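PDB 2RDP: putative transcriptional regulator MarR from Geobacillus stearothermophilus, which probably binds DNA through a winged helix-turn-helix domain as a dimeric transcriptional regulator of the MarR family. Local coordinates for residues T72-D75 with L76-M80. Numbering follows the deposited sequence.
Sequences TTTD and LVDRM
Asp78 stands one helical turn on from Thr74, and their side chains run alongside each other in the same direction, Thr74 CG2 lying 3.9 Å from Asp78 OD2. With CG beside its backbone N (chi1 -69°), the Asp78 carboxylate folds back over the preceding turn. The Thr74 hydroxyl hydrogen-bonds Cys70 O, and its methyl faces the carboxylate. Water joins the two acids: one molecule donates to Asp75 OD1 and to Asp78 OD2, each at 3.0 Å, and so bridges like charges whose oxygens are 4.5 Å apart. Asp78 OD1 makes a salt bridge to Arg88. Replacing Asp78 by an alanine removes the carboxylate, which is likely to leave Arg88 without this mate and the water less firmly held. The backbone is regular alpha helix: each N-H from Leu76 to Arg79 bonds the carbonyl four residues earlier; Asp78 N to Thr74 O is the shortest, at 2.8 Å. Apolar contact is slight, Thr73 CG2 and Val77 CG2 being 4.3 Å apart, while Val77 CG2 rests against Thr73 O. Helix 70-82, placed as the MarR recognition helix, sets Val77 on Leu62 of helix 59-66, Leu76 and Met80 against helix 42-54, and ties Asp78 to wing strand 86-90.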
ATOM      1  N   THR A  72      -8.177   5.907 -17.727  1.00 50.58           N
ATOM      2  CA  THR A  72      -8.540   5.597 -16.321  1.00 50.05           C
ATOM      3  C   THR A  72      -8.714   6.846 -15.483  1.00 50.56           C
ATOM      4  O   THR A  72      -9.685   6.954 -14.712  1.00 52.34           O
ATOM      5  CB  THR A  72      -7.462   4.710 -15.657  1.00 49.84           C
ATOM      6  OG1 THR A  72      -7.095   3.665 -16.567  1.00 49.18           O
ATOM      7  CG2 THR A  72      -7.962   4.079 -14.340  1.00 48.72           C
ATOM      8  N   THR A  73      -7.785   7.792 -15.604  1.00 49.62           N
ATOM      9  CA  THR A  73      -7.853   8.982 -14.793  1.00 48.83           C
ATOM     10  C   THR A  73      -9.033   9.874 -15.191  1.00 48.76           C
ATOM     11  O   THR A  73      -9.605  10.531 -14.358  1.00 48.75           O
ATOM     12  CB  THR A  73      -6.555   9.772 -14.860  1.00 49.37           C
ATOM     13  OG1 THR A  73      -5.470   8.873 -14.632  1.00 50.97           O
ATOM     14  CG2 THR A  73      -6.553  10.884 -13.805  1.00 45.60           C
ATOM     15  N   THR A  74      -9.392   9.869 -16.465  1.00 48.99           N
ATOM     16  CA  THR A  74     -10.491  10.676 -16.990  1.00 49.28           C
ATOM     17  C   THR A  74     -11.828  10.150 -16.486  1.00 50.08           C
ATOM     18  O   THR A  74     -12.671  10.931 -16.134  1.00 49.90           O
ATOM     19  CB  THR A  74     -10.441  10.702 -18.561  1.00 49.33           C
ATOM     20  OG1 THR A  74      -9.184  11.249 -18.987  1.00 48.21           O
ATOM     21  CG2 THR A  74     -11.610  11.490 -19.182  1.00 46.97           C
ATOM     22  N   ASP A  75     -12.021   8.827 -16.498  1.00 52.23           N
ATOM     23  CA  ASP A  75     -13.231   8.199 -15.940  1.00 53.99           C
ATOM     24  C   ASP A  75     -13.388   8.515 -14.456  1.00 54.44           C
ATOM     25  O   ASP A  75     -14.486   8.749 -13.978  1.00 56.30           O
ATOM     26  CB  ASP A  75     -13.209   6.683 -16.124  1.00 53.96           C
ATOM     27  CG  ASP A  75     -13.295   6.243 -17.616  1.00 56.65           C
ATOM     28  OD1 ASP A  75     -13.630   7.066 -18.510  1.00 56.27           O
ATOM     29  OD2 ASP A  75     -13.019   5.043 -17.887  1.00 58.29           O
ATOM     30  N   LEU A  76     -12.285   8.515 -13.725  1.00 55.00           N
ATOM     31  CA  LEU A  76     -12.287   8.833 -12.297  1.00 54.05           C
ATOM     32  C   LEU A  76     -12.679  10.298 -12.045  1.00 53.48           C
ATOM     33  O   LEU A  76     -13.564  10.589 -11.232  1.00 52.91           O
ATOM     34  CB  LEU A  76     -10.914   8.509 -11.714  1.00 53.83           C
ATOM     35  CG  LEU A  76     -10.672   8.743 -10.218  1.00 55.47           C
ATOM     36  CD1 LEU A  76     -11.416   7.732  -9.389  1.00 54.66           C
ATOM     37  CD2 LEU A  76      -9.188   8.585  -9.992  1.00 56.97           C
ATOM     38  N   VAL A  77     -12.012  11.205 -12.756  1.00 53.20           N
ATOM     39  CA  VAL A  77     -12.323  12.613 -12.703  1.00 52.40           C
ATOM     40  C   VAL A  77     -13.795  12.834 -13.090  1.00 53.70           C
ATOM     41  O   VAL A  77     -14.518  13.495 -12.364  1.00 53.47           O
ATOM     42  CB  VAL A  77     -11.334  13.434 -13.545  1.00 52.27           C
ATOM     43  CG1 VAL A  77     -11.787  14.915 -13.683  1.00 48.14           C
ATOM     44  CG2 VAL A  77      -9.953  13.354 -12.909  1.00 50.41           C
ATOM     45  N   ASP A  78     -14.241  12.238 -14.193  1.00 54.90           N
ATOM     46  CA  ASP A  78     -15.657  12.275 -14.585  1.00 56.47           C
ATOM     47  C   ASP A  78     -16.618  11.891 -13.442  1.00 57.29           C
ATOM     48  O   ASP A  78     -17.577  12.624 -13.222  1.00 56.63           O
ATOM     49  CB  ASP A  78     -15.934  11.392 -15.817  1.00 56.36           C
ATOM     50  CG  ASP A  78     -15.317  11.942 -17.120  1.00 58.09           C
ATOM     51  OD1 ASP A  78     -14.806  13.087 -17.114  1.00 56.66           O
ATOM     52  OD2 ASP A  78     -15.341  11.202 -18.159  1.00 58.71           O
ATOM     53  N   ARG A  79     -16.376  10.764 -12.737  1.00 58.39           N
ATOM     54  CA  ARG A  79     -17.223  10.357 -11.578  1.00 60.02           C
ATOM     55  C   ARG A  79     -17.225  11.440 -10.504  1.00 59.83           C
ATOM     56  O   ARG A  79     -18.288  11.825 -10.018  1.00 60.81           O
ATOM     57  CB  ARG A  79     -16.764   9.036 -10.912  1.00 60.97           C
ATOM     58  CG  ARG A  79     -17.595   7.761 -11.195  1.00 64.22           C
ATOM     59  CD  ARG A  79     -18.717   7.465 -10.171  1.00 68.72           C
ATOM     60  NE  ARG A  79     -19.967   7.062 -10.858  1.00 73.68           N
ATOM     61  CZ  ARG A  79     -21.158   7.700 -10.793  1.00 75.30           C
ATOM     62  NH1 ARG A  79     -22.201   7.235 -11.486  1.00 73.02           N
ATOM     63  NH2 ARG A  79     -21.333   8.784 -10.029  1.00 74.88           N
HETATM   64  N   MSE A  80     -16.042  11.935 -10.141  1.00 59.19           N
HETATM   65  CA  MSE A  80     -15.939  12.912  -9.070  1.00 58.85           C
HETATM   66  C   MSE A  80     -16.562  14.232  -9.421  1.00 58.32           C
HETATM   67  O   MSE A  80     -17.136  14.891  -8.568  1.00 58.41           O
HETATM   68  CB  MSE A  80     -14.500  13.122  -8.676  1.00 58.42           C
HETATM   69  CG  MSE A  80     -13.882  11.884  -8.089  1.00 61.86           C
HETATM   70 SE   MSE A  80     -12.023  12.190  -7.601  0.80 67.40          SE
HETATM   71  CE  MSE A  80     -11.185  12.406  -9.331  1.00 65.08           C
TER
HETATM   72  O   HOH W   1     -16.266   8.331 -17.808  1.00 64.80           O